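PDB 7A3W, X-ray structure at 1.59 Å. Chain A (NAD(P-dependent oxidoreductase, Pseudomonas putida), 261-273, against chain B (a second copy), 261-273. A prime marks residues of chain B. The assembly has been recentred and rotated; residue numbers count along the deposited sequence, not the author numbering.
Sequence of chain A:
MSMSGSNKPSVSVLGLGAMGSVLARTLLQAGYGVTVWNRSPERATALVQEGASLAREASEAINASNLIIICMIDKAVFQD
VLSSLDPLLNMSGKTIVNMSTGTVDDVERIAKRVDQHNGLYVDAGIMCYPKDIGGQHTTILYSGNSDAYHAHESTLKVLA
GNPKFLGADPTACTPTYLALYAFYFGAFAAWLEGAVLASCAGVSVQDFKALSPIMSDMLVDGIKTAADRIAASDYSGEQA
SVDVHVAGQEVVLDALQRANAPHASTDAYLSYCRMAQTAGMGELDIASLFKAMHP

Chain A 261-273: APHASTDAYLSYC
Chain B 261-273: APHASTDAYLSYC

Two hydrogen bonds, one at each end of the contact, join the stretches. Ala264 N donates to Tyr272′ OH at 3.0 Å, with an N-H...O angle of 139°. Ala264′ N donates to Tyr272 OH, also at 3.0 Å, with an angle of 143°. Each tyrosine thus reaches an amide in the first turn of the partner helix, where no preceding turn supplies a carbonyl. Both hydroxyls are also hydrogen-bonded elsewhere in the structure.

Between these bonds, two waters link the serines. Water 1 accepts from Ser265 OG at 2.8 Å and from Ser265′ OG at 3.0 Å. Water 2 donates to Ser265 OG at 3.0 Å and to Ser265′ OG at 2.9 Å. Each serine hydroxyl therefore gives one hydrogen bond and receives one. Both serines are t (chi1 -170° and -174°), and their CA-to-CB bonds point sideways.

In each chain, residues 261-263 are extended or loop-like and 264-273 form a helix that continues onward. Pro262 has phi/psi of -67/148, and His263 has -141/29. Helical residues lie near -65/-42, with regular i to i+4 bonds such as Ala268 N to Ala264 O at 3.1 Å. The helices run antiparallel at 171°, with axes 8.3 Å apart at closest approach. Ala264 CA lies 4.9 Å from Ala268′ CA, and Ala268 CA lies 5.0 Å from Ala264′ CA.

Alanine suits this close spacing, because its methyl fills the gap without holding the backbones apart. Ala264 CB meets Ala268′ CB at 3.6 Å, as Ala268 CB meets Ala264′ CB. Each Ala268 methyl also approaches backbone: Ala268 CB is 3.5 Å from Ala264′ O and 3.7 Å from Ser265′ N.

Tyr272 and Tyr272′ are m (chi1 -66° and -64°; chi2 -17° and -18°). They point toward the partner and lose the most area to it. Their rings pack obliquely against proline and alanine: Pro262 CB is 3.6 Å from Tyr272′ CE1, and Ala264 CB is 3.9 Å from Tyr272′ CZ. The prolines are C-gamma exo. In all, 455 Å² is buried.

His263 and His263′ are N-caps in rotamer p (chi1 55°), with CA-to-CB pointing away from the partner. His263 ND1 makes weak bonds to Asp267 OD1 (3.0 Å) and Asp267 OD2 (2.9 Å), bracing the first turn. At the margin, Ser271 is p (77°), and Ser271 OG donates to Ala268 O at 2.7 Å, which satisfies its hydroxyl within its own helix. Thr266, Leu270 and Cys273 make no contact with the other stretch.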

# COMPACT_ATOMS: atom_id res chain seq x y z
N ALA A 261 17.13 10.83 2.99
CA ALA A 261 15.79 10.74 2.38
C ALA A 261 14.78 10.78 3.51
O ALA A 261 15.06 10.38 4.63
CB ALA A 261 15.68 9.48 1.55
N PRO A 262 13.55 11.29 3.26
CA PRO A 262 12.54 11.36 4.31
C PRO A 262 12.10 9.95 4.74
O PRO A 262 12.08 9.04 3.90
CB PRO A 262 11.38 12.13 3.69
CG PRO A 262 11.91 12.68 2.40
CD PRO A 262 13.09 11.83 1.97
N HIS A 263 11.75 9.81 6.01
CA HIS A 263 11.45 8.48 6.63
C HIS A 263 10.27 8.60 7.61
O HIS A 263 10.19 7.77 8.52
CB HIS A 263 12.72 7.91 7.26
CG HIS A 263 13.36 8.85 8.23
ND1 HIS A 263 12.91 9.01 9.52
CD2 HIS A 263 14.41 9.69 8.10
CE1 HIS A 263 13.66 9.89 10.15
NE2 HIS A 263 14.62 10.30 9.32
N ALA A 264 9.35 9.53 7.39
CA ALA A 264 8.17 9.74 8.25
C ALA A 264 7.22 8.53 8.19
O ALA A 264 6.60 8.20 9.19
CB ALA A 264 7.47 11.01 7.84
N SER A 265 7.05 7.92 7.03
CA SER A 265 6.15 6.74 6.92
C SER A 265 6.76 5.54 7.66
O SER A 265 6.04 4.82 8.34
CB SER A 265 5.86 6.41 5.49
OG SER A 265 4.84 5.42 5.47
N THR A 266 8.05 5.31 7.50
CA THR A 266 8.80 4.27 8.22
C THR A 266 8.75 4.58 9.72
O THR A 266 8.56 3.67 10.52
CB THR A 266 10.21 4.17 7.64
OG1 THR A 266 10.09 3.76 6.27
CG2 THR A 266 11.08 3.19 8.42
N ASP A 267 8.91 5.84 10.11
CA ASP A 267 8.83 6.21 11.55
C ASP A 267 7.45 5.85 12.11
O ASP A 267 7.38 5.37 13.24
CB ASP A 267 9.07 7.69 11.78
CG ASP A 267 10.49 8.13 11.52
OD1 ASP A 267 11.37 7.27 11.49
OD2 ASP A 267 10.69 9.32 11.37
N ALA A 268 6.38 6.04 11.34
CA ALA A 268 5.01 5.74 11.78
C ALA A 268 4.87 4.23 12.03
O ALA A 268 4.41 3.81 13.10
CB ALA A 268 4.01 6.26 10.76
N TYR A 269 5.27 3.42 11.06
CA TYR A 269 5.22 1.94 11.21
C TYR A 269 6.05 1.52 12.43
O TYR A 269 5.58 0.71 13.23
CB TYR A 269 5.73 1.29 9.93
CG TYR A 269 6.07 -0.16 10.07
CD1 TYR A 269 5.07 -1.12 10.16
CD2 TYR A 269 7.39 -0.58 10.14
CE1 TYR A 269 5.38 -2.47 10.27
CE2 TYR A 269 7.71 -1.92 10.24
CZ TYR A 269 6.70 -2.86 10.28
OH TYR A 269 7.03 -4.19 10.32
N LEU A 270 7.25 2.07 12.58
CA LEU A 270 8.14 1.65 13.69
C LEU A 270 7.53 2.08 15.02
O LEU A 270 7.62 1.30 15.94
CB LEU A 270 9.56 2.20 13.50
CG LEU A 270 10.47 1.36 12.62
CD1 LEU A 270 11.78 2.08 12.36
CD2 LEU A 270 10.72 -0.03 13.22
N SER A 271 6.85 3.23 15.08
CA SER A 271 6.16 3.70 16.31
C SER A 271 5.08 2.68 16.70
O SER A 271 4.97 2.39 17.88
CB SER A 271 5.59 5.09 16.19
OG SER A 271 4.40 5.09 15.44
N TYR A 272 4.37 2.09 15.74
CA TYR A 272 3.30 1.11 16.02
C TYR A 272 3.95 -0.19 16.48
O TYR A 272 3.43 -0.81 17.42
CB TYR A 272 2.39 0.91 14.80
CG TYR A 272 1.59 2.13 14.42
CD1 TYR A 272 1.42 3.17 15.31
CD2 TYR A 272 0.97 2.23 13.18
CE1 TYR A 272 0.68 4.29 14.99
CE2 TYR A 272 0.22 3.35 12.84
CZ TYR A 272 0.08 4.39 13.74
OH TYR A 272 -0.66 5.50 13.44
N CYS A 273 5.04 -0.58 15.83
CA CYS A 273 5.85 -1.75 16.24
C CYS A 273 6.28 -1.56 17.70
O CYS A 273 6.15 -2.52 18.45
CB CYS A 273 7.08 -1.92 15.37
SG CYS A 273 6.66 -2.56 13.74
N ALA B 261 -8.19 7.24 17.35
CA ALA B 261 -7.39 6.27 16.58
C ALA B 261 -6.02 6.90 16.33
O ALA B 261 -5.90 8.11 16.18
CB ALA B 261 -8.10 5.90 15.31
N PRO B 262 -4.94 6.11 16.27
CA PRO B 262 -3.63 6.63 15.87
C PRO B 262 -3.65 7.15 14.43
O PRO B 262 -4.38 6.61 13.59
CB PRO B 262 -2.67 5.44 15.99
CG PRO B 262 -3.46 4.35 16.69
CD PRO B 262 -4.93 4.68 16.59
N HIS B 263 -2.80 8.14 14.16
CA HIS B 263 -2.77 8.89 12.88
C HIS B 263 -1.34 9.23 12.46
O HIS B 263 -1.17 10.20 11.70
CB HIS B 263 -3.66 10.12 13.01
CG HIS B 263 -3.32 10.99 14.17
ND1 HIS B 263 -2.29 11.90 14.11
CD2 HIS B 263 -3.85 11.09 15.40
CE1 HIS B 263 -2.21 12.54 15.26
NE2 HIS B 263 -3.15 12.07 16.06
N ALA B 264 -0.35 8.43 12.86
CA ALA B 264 1.07 8.66 12.50
C ALA B 264 1.29 8.51 10.99
O ALA B 264 2.14 9.22 10.40
CB ALA B 264 1.94 7.69 13.27
N SER B 265 0.62 7.56 10.36
CA SER B 265 0.79 7.36 8.91
C SER B 265 0.18 8.54 8.14
O SER B 265 0.77 9.01 7.18
CB SER B 265 0.19 6.05 8.49
OG SER B 265 0.50 5.83 7.13
N THR B 266 -0.99 9.00 8.54
CA THR B 266 -1.67 10.18 7.96
C THR B 266 -0.80 11.42 8.21
O THR B 266 -0.63 12.23 7.29
CB THR B 266 -3.08 10.28 8.52
OG1 THR B 266 -3.79 9.10 8.10
CG2 THR B 266 -3.80 11.54 8.07
N ASP B 267 -0.22 11.54 9.40
CA ASP B 267 0.68 12.69 9.71
C ASP B 267 1.86 12.70 8.73
O ASP B 267 2.25 13.80 8.24
CB ASP B 267 1.20 12.63 11.13
CG ASP B 267 0.15 12.90 12.18
OD1 ASP B 267 -0.91 13.43 11.85
OD2 ASP B 267 0.42 12.57 13.34
N ALA B 268 2.41 11.53 8.43
CA ALA B 268 3.57 11.40 7.50
C ALA B 268 3.17 11.88 6.10
O ALA B 268 3.87 12.71 5.51
CB ALA B 268 4.07 9.97 7.51
N TYR B 269 2.07 11.38 5.56
CA TYR B 269 1.60 11.78 4.22
C TYR B 269 1.33 13.29 4.20
O TYR B 269 1.74 13.97 3.26
CB TYR B 269 0.35 10.99 3.85
CG TYR B 269 -0.42 11.57 2.69
CD1 TYR B 269 0.01 11.45 1.38
CD2 TYR B 269 -1.61 12.24 2.93
CE1 TYR B 269 -0.73 11.97 0.33
CE2 TYR B 269 -2.36 12.76 1.90
CZ TYR B 269 -1.94 12.60 0.60
OH TYR B 269 -2.71 13.13 -0.40
N LEU B 270 0.69 13.83 5.23
CA LEU B 270 0.36 15.29 5.25
C LEU B 270 1.66 16.10 5.27
O LEU B 270 1.69 17.14 4.60
CB LEU B 270 -0.54 15.62 6.44
CG LEU B 270 -2.03 15.46 6.17
CD1 LEU B 270 -2.83 15.62 7.46
CD2 LEU B 270 -2.50 16.45 5.11
N SER B 271 2.69 15.63 5.98
CA SER B 271 4.00 16.32 6.03
C SER B 271 4.60 16.38 4.63
O SER B 271 5.19 17.41 4.27
CB SER B 271 4.95 15.69 7.04
OG SER B 271 5.53 14.49 6.53
N TYR B 272 4.44 15.33 3.82
CA TYR B 272 4.99 15.31 2.45
C TYR B 272 4.18 16.26 1.57
O TYR B 272 4.76 16.99 0.74
CB TYR B 272 5.02 13.88 1.91
CG TYR B 272 5.94 12.95 2.66
CD1 TYR B 272 6.94 13.44 3.49
CD2 TYR B 272 5.85 11.58 2.49
CE1 TYR B 272 7.80 12.59 4.15
CE2 TYR B 272 6.73 10.71 3.14
CZ TYR B 272 7.70 11.22 3.98
OH TYR B 272 8.58 10.42 4.65
N CYS B 273 2.86 16.25 1.73
CA CYS B 273 1.96 17.23 1.07
C CYS B 273 2.42 18.65 1.39
O CYS B 273 2.50 19.45 0.46
CB CYS B 273 0.52 17.04 1.50
SG CYS B 273 -0.22 15.56 0.76
O HOH W 1 2.50 7.01 5.24
O HOH W 2 2.87 4.23 7.36